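Possible sortase-like protein (Corynebacterium diphtheriae, PDB 5UUS) is a probable class E-like sortase, a membrane-associated cysteine transpeptidase expected to cleave sorting signals and join proteins to the cell wall. Local coordinates at residues A[33-45]-A[51-63]. Residues are numbered along the deposited sequence; the frame is centred on the assembly and turned at random.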
ATOM      1  N   LEU A  33       8.197 -17.344  -3.290  1.00 39.77           N
ATOM      2  CA  LEU A  33       8.981 -16.148  -2.992  1.00 39.56           C
ATOM      3  C   LEU A  33       8.693 -15.026  -4.002  1.00 43.85           C
ATOM      4  O   LEU A  33       8.522 -13.868  -3.624  1.00 44.51           O
ATOM      5  CB  LEU A  33      10.475 -16.478  -2.986  1.00 48.58           C
ATOM      6  CG  LEU A  33      11.450 -15.301  -2.973  1.00 52.18           C
ATOM      7  CD1 LEU A  33      11.310 -14.503  -1.707  1.00 53.07           C
ATOM      8  CD2 LEU A  33      12.888 -15.799  -3.134  1.00 52.31           C
ATOM      9  N   THR A  34       8.641 -15.377  -5.281  1.00 42.48           N
ATOM     10  CA  THR A  34       8.284 -14.414  -6.313  1.00 52.33           C
ATOM     11  C   THR A  34       6.912 -14.757  -6.877  1.00 54.84           C
ATOM     12  O   THR A  34       6.729 -15.821  -7.479  1.00 49.73           O
ATOM     13  CB  THR A  34       9.310 -14.376  -7.452  1.00 57.19           C
ATOM     14  OG1 THR A  34      10.617 -14.125  -6.908  1.00 64.71           O
ATOM     15  CG2 THR A  34       8.937 -13.277  -8.467  1.00 61.67           C
ATOM     16  N   PRO A  35       5.939 -13.864  -6.665  1.00 56.30           N
ATOM     17  CA  PRO A  35       4.586 -14.142  -7.126  1.00 48.58           C
ATOM     18  C   PRO A  35       4.587 -14.478  -8.617  1.00 44.20           C
ATOM     19  O   PRO A  35       5.336 -13.910  -9.421  1.00 44.48           O
ATOM     20  CB  PRO A  35       3.819 -12.846  -6.810  1.00 56.53           C
ATOM     21  CG  PRO A  35       4.855 -11.855  -6.412  1.00 61.19           C
ATOM     22  CD  PRO A  35       6.023 -12.601  -5.917  1.00 58.79           C
ATOM     23  N   GLU A  36       3.769 -15.459  -8.958  1.00 44.33           N
ATOM     24  CA  GLU A  36       3.564 -15.850 -10.326  1.00 50.57           C
ATOM     25  C   GLU A  36       2.917 -14.716 -11.143  1.00 55.51           C
ATOM     26  O   GLU A  36       1.880 -14.165 -10.757  1.00 59.74           O
ATOM     27  CB  GLU A  36       2.696 -17.107 -10.358  1.00 53.39           C
ATOM     28  CG  GLU A  36       2.602 -17.753 -11.725  1.00 60.76           C
ATOM     29  CD  GLU A  36       1.711 -18.990 -11.725  1.00 71.14           C
ATOM     30  OE1 GLU A  36       1.179 -19.348 -10.652  1.00 76.92           O
ATOM     31  OE2 GLU A  36       1.537 -19.599 -12.800  1.00 75.58           O
ATOM     32  N   LEU A  37       3.536 -14.386 -12.274  1.00 54.79           N
ATOM     33  CA  LEU A  37       3.060 -13.328 -13.152  1.00 54.80           C
ATOM     34  C   LEU A  37       1.590 -13.462 -13.523  1.00 55.11           C
ATOM     35  O   LEU A  37       1.118 -14.532 -13.912  1.00 51.56           O
ATOM     36  CB  LEU A  37       3.895 -13.285 -14.426  1.00 67.51           C
ATOM     37  CG  LEU A  37       4.827 -12.081 -14.548  1.00 75.57           C
ATOM     38  CD1 LEU A  37       5.769 -12.012 -13.357  1.00 76.50           C
ATOM     39  CD2 LEU A  37       5.601 -12.161 -15.843  1.00 77.88           C
ATOM     40  N   GLY A  38       0.855 -12.368 -13.357  1.00 46.02           N
ATOM     41  CA  GLY A  38      -0.539 -12.340 -13.755  1.00 46.34           C
ATOM     42  C   GLY A  38      -1.462 -13.085 -12.806  1.00 46.78           C
ATOM     43  O   GLY A  38      -2.656 -13.168 -13.060  1.00 46.02           O
ATOM     44  N   GLU A  39      -0.930 -13.634 -11.717  1.00 43.97           N
ATOM     45  CA  GLU A  39      -1.766 -14.349 -10.750  1.00 46.52           C
ATOM     46  C   GLU A  39      -1.980 -13.545  -9.475  1.00 43.85           C
ATOM     47  O   GLU A  39      -1.144 -12.717  -9.115  1.00 40.49           O
ATOM     48  CB  GLU A  39      -1.137 -15.705 -10.397  1.00 50.66           C
ATOM     49  CG  GLU A  39      -1.009 -16.630 -11.609  1.00 59.08           C
ATOM     50  CD  GLU A  39      -2.344 -16.903 -12.314  1.00 68.77           C
ATOM     51  OE1 GLU A  39      -3.363 -17.139 -11.625  1.00 68.35           O
ATOM     52  OE2 GLU A  39      -2.372 -16.884 -13.566  1.00 73.90           O
ATOM     53  N   ALA A  40      -3.101 -13.809  -8.800  1.00 40.22           N
ATOM     54  CA  ALA A  40      -3.416 -13.176  -7.523  1.00 47.25           C
ATOM     55  C   ALA A  40      -2.533 -13.734  -6.436  1.00 49.30           C
ATOM     56  O   ALA A  40      -2.434 -14.943  -6.295  1.00 44.14           O
ATOM     57  CB  ALA A  40      -4.874 -13.386  -7.161  1.00 49.86           C
ATOM     58  N   PHE A  41      -1.884 -12.873  -5.666  1.00 39.02           N
ATOM     59  CA  PHE A  41      -1.005 -13.371  -4.587  1.00 40.54           C
ATOM     60  C   PHE A  41      -1.326 -12.678  -3.269  1.00 46.45           C
ATOM     61  O   PHE A  41      -0.721 -12.975  -2.239  1.00 39.97           O
ATOM     62  CB  PHE A  41       0.469 -13.149  -4.930  1.00 44.71           C
ATOM     63  CG  PHE A  41       0.869 -11.691  -4.983  1.00 44.80           C
ATOM     64  CD1 PHE A  41       0.623 -10.931  -6.125  1.00 47.50           C
ATOM     65  CD2 PHE A  41       1.483 -11.090  -3.899  1.00 46.18           C
ATOM     66  CE1 PHE A  41       0.967  -9.585  -6.184  1.00 51.14           C
ATOM     67  CE2 PHE A  41       1.838  -9.741  -3.943  1.00 44.51           C
ATOM     68  CZ  PHE A  41       1.582  -8.992  -5.095  1.00 49.68           C
ATOM     69  N   ALA A  42      -2.258 -11.724  -3.303  1.00 41.57           N
ATOM     70  CA  ALA A  42      -2.597 -10.995  -2.084  1.00 39.77           C
ATOM     71  C   ALA A  42      -3.994 -10.419  -2.153  1.00 44.52           C
ATOM     72  O   ALA A  42      -4.633 -10.422  -3.206  1.00 46.11           O
ATOM     73  CB  ALA A  42      -1.587  -9.883  -1.813  1.00 37.80           C
ATOM     74  N   ARG A  43      -4.466  -9.947  -1.008  1.00 40.86           N
ATOM     75  CA  ARG A  43      -5.779  -9.355  -0.913  1.00 47.51           C
ATOM     76  C   ARG A  43      -5.686  -8.087  -0.081  1.00 49.09           C
ATOM     77  O   ARG A  43      -5.003  -8.071   0.940  1.00 46.47           O
ATOM     78  CB  ARG A  43      -6.758 -10.334  -0.296  1.00 47.54           C
ATOM     79  CG  ARG A  43      -8.158  -9.813  -0.221  1.00 58.02           C
ATOM     80  CD  ARG A  43      -9.087 -10.890   0.297  1.00 66.11           C
ATOM     81  NE  ARG A  43      -9.138 -12.053  -0.580  1.00 69.48           N
ATOM     82  CZ  ARG A  43      -9.192 -13.307  -0.144  1.00 83.64           C
ATOM     83  NH1 ARG A  43      -9.173 -13.557   1.161  1.00 85.51           N
ATOM     84  NH2 ARG A  43      -9.248 -14.312  -1.011  1.00 89.06           N
ATOM     85  N   MET A  44      -6.370  -7.027  -0.509  1.00 41.04           N
ATOM     86  CA  MET A  44      -6.344  -5.789   0.282  1.00 41.41           C
ATOM     87  C   MET A  44      -7.728  -5.364   0.748  1.00 42.04           C
ATOM     88  O   MET A  44      -8.718  -5.554   0.045  1.00 44.71           O
ATOM     89  CB  MET A  44      -5.679  -4.632  -0.493  1.00 40.88           C
ATOM     90  CG  MET A  44      -6.372  -4.210  -1.793  1.00 40.82           C
ATOM     91  SD  MET A  44      -5.550  -2.747  -2.527  1.00 49.84           S
ATOM     92  CE  MET A  44      -6.058  -1.442  -1.417  1.00 49.46           C
ATOM     93  N   TYR A  45      -7.762  -4.800   1.952  1.00 43.77           N
ATOM     94  CA  TYR A  45      -8.971  -4.291   2.569  1.00 43.30           C
ATOM     95  C   TYR A  45      -8.756  -2.831   3.007  1.00 42.14           C
ATOM     96  O   TYR A  45      -7.692  -2.473   3.521  1.00 39.87           O
ATOM     97  CB  TYR A  45      -9.366  -5.104   3.804  1.00 44.37           C
ATOM     98  CG  TYR A  45      -9.353  -6.602   3.679  1.00 46.67           C
ATOM     99  CD1 TYR A  45      -8.156  -7.309   3.635  1.00 48.56           C
ATOM    100  CD2 TYR A  45     -10.537  -7.318   3.698  1.00 47.09           C
ATOM    101  CE1 TYR A  45      -8.152  -8.706   3.561  1.00 47.96           C
ATOM    102  CE2 TYR A  45     -10.544  -8.710   3.619  1.00 49.75           C
ATOM    103  CZ  TYR A  45      -9.345  -9.391   3.553  1.00 52.32           C
ATOM    104  OH  TYR A  45      -9.344 -10.766   3.485  1.00 56.08           O
ATOM    105  N   SER A  51     -16.786  -3.091   4.999  1.00 73.61           N
ATOM    106  CA  SER A  51     -16.301  -4.469   5.056  1.00 77.06           C
ATOM    107  C   SER A  51     -16.341  -5.164   3.698  1.00 74.03           C
ATOM    108  O   SER A  51     -15.557  -6.067   3.423  1.00 72.74           O
ATOM    109  CB  SER A  51     -17.122  -5.275   6.063  1.00 87.13           C
ATOM    110  OG  SER A  51     -17.035  -4.709   7.359  1.00 93.20           O
ATOM    111  N   ASP A  52     -17.257  -4.738   2.842  1.00 73.54           N
ATOM    112  CA  ASP A  52     -17.392  -5.349   1.530  0.55 75.74           C
ATOM    113  C   ASP A  52     -16.237  -4.967   0.594  1.00 72.81           C
ATOM    114  O   ASP A  52     -16.029  -5.602  -0.447  1.00 69.11           O
ATOM    115  CB  ASP A  52     -18.738  -4.963   0.912  0.55 78.26           C
ATOM    116  CG  ASP A  52     -19.915  -5.552   1.673  0.55 80.80           C
ATOM    117  OD1 ASP A  52     -19.724  -6.579   2.358  0.55 80.05           O
ATOM    118  OD2 ASP A  52     -21.028  -4.993   1.581  0.55 84.63           O
ATOM    119  N   PHE A  53     -15.473  -3.939   0.964  1.00 65.11           N
ATOM    120  CA  PHE A  53     -14.365  -3.507   0.118  1.00 56.80           C
ATOM    121  C   PHE A  53     -13.171  -4.436   0.291  1.00 50.35           C
ATOM    122  O   PHE A  53     -12.494  -4.405   1.311  1.00 53.97           O
ATOM    123  CB  PHE A  53     -13.950  -2.065   0.427  1.00 57.40           C
ATOM    124  CG  PHE A  53     -12.952  -1.497  -0.558  1.00 59.23           C
ATOM    125  CD1 PHE A  53     -13.374  -0.684  -1.605  1.00 60.98           C
ATOM    126  CD2 PHE A  53     -11.596  -1.780  -0.441  1.00 56.75           C
ATOM    127  CE1 PHE A  53     -12.467  -0.165  -2.510  1.00 59.32           C
ATOM    128  CE2 PHE A  53     -10.681  -1.269  -1.346  1.00 54.11           C
ATOM    129  CZ  PHE A  53     -11.125  -0.462  -2.383  1.00 59.85           C
ATOM    130  N   GLN A  54     -12.928  -5.267  -0.712  1.00 50.50           N
ATOM    131  CA  GLN A  54     -11.743  -6.117  -0.727  1.00 54.47           C
ATOM    132  C   GLN A  54     -11.446  -6.489  -2.164  1.00 51.63           C
ATOM    133  O   GLN A  54     -12.348  -6.737  -2.969  1.00 53.08           O
ATOM    134  CB  GLN A  54     -11.932  -7.371   0.135  1.00 59.64           C
ATOM    135  CG  GLN A  54     -13.023  -8.284  -0.329  1.00 70.14           C
ATOM    136  CD  GLN A  54     -13.181  -9.467   0.587  1.00 83.42           C
ATOM    137  OE1 GLN A  54     -13.720  -9.343   1.688  1.00 87.18           O
ATOM    138  NE2 GLN A  54     -12.690 -10.623   0.153  1.00 87.81           N
ATOM    139  N   PHE A  55     -10.173  -6.478  -2.495  1.00 49.12           N
ATOM    140  CA  PHE A  55      -9.753  -6.782  -3.841  1.00 45.25           C
ATOM    141  C   PHE A  55      -8.559  -7.710  -3.795  1.00 47.10           C
ATOM    142  O   PHE A  55      -7.677  -7.521  -2.973  1.00 39.51           O
ATOM    143  CB  PHE A  55      -9.386  -5.510  -4.570  1.00 42.25           C
ATOM    144  CG  PHE A  55     -10.582  -4.722  -5.034  1.00 47.16           C
ATOM    145  CD1 PHE A  55     -11.131  -4.960  -6.284  1.00 48.46           C
ATOM    146  CD2 PHE A  55     -11.153  -3.758  -4.210  1.00 42.95           C
ATOM    147  CE1 PHE A  55     -12.238  -4.234  -6.723  1.00 49.16           C
ATOM    148  CE2 PHE A  55     -12.269  -3.031  -4.633  1.00 45.34           C
ATOM    149  CZ  PHE A  55     -12.803  -3.273  -5.885  1.00 49.83           C
ATOM    150  N   ALA A  56      -8.537  -8.685  -4.689  1.00 44.66           N
ATOM    151  CA  ALA A  56      -7.342  -9.462  -4.931  1.00 46.05           C
ATOM    152  C   ALA A  56      -6.304  -8.580  -5.619  1.00 45.47           C
ATOM    153  O   ALA A  56      -6.632  -7.695  -6.433  1.00 47.66           O
ATOM    154  CB  ALA A  56      -7.663 -10.698  -5.780  1.00 42.53           C
ATOM    155  N   ILE A  57      -5.047  -8.803  -5.279  1.00 40.30           N
ATOM    156  CA  ILE A  57      -3.979  -8.114  -5.960  1.00 37.92           C
ATOM    157  C   ILE A  57      -3.252  -9.088  -6.842  1.00 45.73           C
ATOM    158  O   ILE A  57      -2.883 -10.162  -6.395  1.00 41.97           O
ATOM    159  CB  ILE A  57      -3.023  -7.466  -4.970  1.00 42.13           C
ATOM    160  CG1 ILE A  57      -3.793  -6.459  -4.103  1.00 43.93           C
ATOM    161  CG2 ILE A  57      -1.872  -6.799  -5.703  1.00 40.32           C
ATOM    162  CD1 ILE A  57      -3.001  -5.980  -2.884  1.00 41.19           C
ATOM    163  N   VAL A  58      -3.056  -8.705  -8.096  1.00 42.82           N
ATOM    164  CA  VAL A  58      -2.401  -9.549  -9.093  1.00 45.51           C
ATOM    165  C   VAL A  58      -0.948  -9.087  -9.325  1.00 42.47           C
ATOM    166  O   VAL A  58      -0.632  -7.909  -9.132  1.00 41.23           O
ATOM    167  CB  VAL A  58      -3.242  -9.500 -10.406  1.00 46.92           C
ATOM    168  CG1 VAL A  58      -2.408  -9.696 -11.644  1.00 52.38           C
ATOM    169  CG2 VAL A  58      -4.417 -10.482 -10.328  1.00 42.25           C
ATOM    170  N   GLU A  59      -0.065  -9.990  -9.737  1.00 41.37           N
ATOM    171  CA  GLU A  59       1.318  -9.617 -10.051  1.00 39.64           C
ATOM    172  C   GLU A  59       1.446  -9.095 -11.470  1.00 47.31           C
ATOM    173  O   GLU A  59       1.203  -9.832 -12.424  1.00 47.59           O
ATOM    174  CB  GLU A  59       2.259 -10.823  -9.858  1.00 38.31           C
ATOM    175  CG  GLU A  59       3.705 -10.558 -10.271  1.00 45.99           C
ATOM    176  CD  GLU A  59       4.449  -9.628  -9.300  1.00 55.85           C
ATOM    177  OE1 GLU A  59       3.835  -9.142  -8.316  1.00 56.79           O
ATOM    178  OE2 GLU A  59       5.655  -9.382  -9.520  1.00 56.93           O
ATOM    179  N   GLY A  60       1.829  -7.827 -11.618  1.00 43.45           N
ATOM    180  CA  GLY A  60       1.889  -7.199 -12.922  1.00 45.86           C
ATOM    181  C   GLY A  60       0.910  -6.029 -13.078  1.00 45.43           C
ATOM    182  O   GLY A  60      -0.140  -5.978 -12.426  1.00 39.53           O
ATOM    183  N   THR A  61       1.243  -5.088 -13.952  1.00 45.46           N
ATOM    184  CA  THR A  61       0.380  -3.919 -14.141  1.00 43.82           C
ATOM    185  C   THR A  61      -0.046  -3.727 -15.589  1.00 50.76           C
ATOM    186  O   THR A  61      -0.334  -2.605 -16.007  1.00 51.09           O
ATOM    187  CB  THR A  61       1.065  -2.615 -13.655  1.00 47.37           C
ATOM    188  OG1 THR A  61       2.378  -2.522 -14.203  1.00 49.13           O
ATOM    189  CG2 THR A  61       1.184  -2.591 -12.167  1.00 37.76           C
ATOM    190  N   THR A  62      -0.091  -4.808 -16.360  1.00 50.11           N
ATOM    191  CA  THR A  62      -0.607  -4.726 -17.719  1.00 54.24           C
ATOM    192  C   THR A  62      -2.109  -4.477 -17.667  1.00 56.08           C
ATOM    193  O   THR A  62      -2.747  -4.633 -16.620  1.00 52.29           O
ATOM    194  CB  THR A  62      -0.345  -6.008 -18.529  1.00 53.91           C
ATOM    195  OG1 THR A  62      -1.236  -7.037 -18.078  1.00 57.54           O
ATOM    196  CG2 THR A  62       1.101  -6.459 -18.377  1.00 53.14           C
ATOM    197  N   ASP A  63      -2.670  -4.101 -18.811  1.00 62.29           N
ATOM    198  CA  ASP A  63      -4.096  -3.833 -18.915  1.00 63.75           C
ATOM    199  C   ASP A  63      -4.885  -5.052 -18.483  1.00 61.26           C
ATOM    200  O   ASP A  63      -5.874  -4.941 -17.761  1.00 62.60           O
ATOM    201  CB  ASP A  63      -4.454  -3.426 -20.344  1.00 72.67           C
ATOM    202  CG  ASP A  63      -3.631  -2.238 -20.832  1.00 85.17           C
ATOM    203  OD1 ASP A  63      -3.292  -1.360 -20.005  1.00 87.53           O
ATOM    204  OD2 ASP A  63      -3.317  -2.184 -22.041  1.00 92.10           O
TER
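Ile57 meets both Phe41 and Ala42 across an antiparallel beta hairpin, strands 40-45 and 54-59 of the sortase beta-barrel, making a classic beta bulge. Phe41 N donates to Ile57 O at 3.0 Å; Ile57 N donates to Ala42 O at 2.7 Å, nearly straight at 172°. Beyond the bulge, Met44 and Phe55 exchange two backbone bonds. Ile57 CG1 lies anti to the carbonyl carbon (chi1 -60°), and the extended chain beyond puts CD1 3.8 Å from Met44 CB. Ile57 CG2 touches Phe41 CE1 at 4.0 Å. Buried Ile57 packs on Phe85 and Val87 of strand 83-88, consistent with the barrel core. On the face of Ala40 and Ala56, the Gln54 and Arg43 side chains lie side by side, with Gln54 NE2 3.6 Å from Arg43 CD. Outward, the type II beta turn Glu36-Glu39 packs against Glu59, with Glu36 O 3.5 Å from Glu59 CB. Gly38 N hydrogen-bonds Glu59 O, and Glu59 N hydrogen-bonds Glu39 O. Buried Glu59 turns its carboxylate plane 77° from the Phe41 ring, whose CE1 lies 3.6 Å from Glu59 OE1; His72 ND1 hydrogen-bonds OE1. Pro35 CB lies over one face of that ring, toward its rim, with Pro35 CG 3.5 Å from Glu59 OE1.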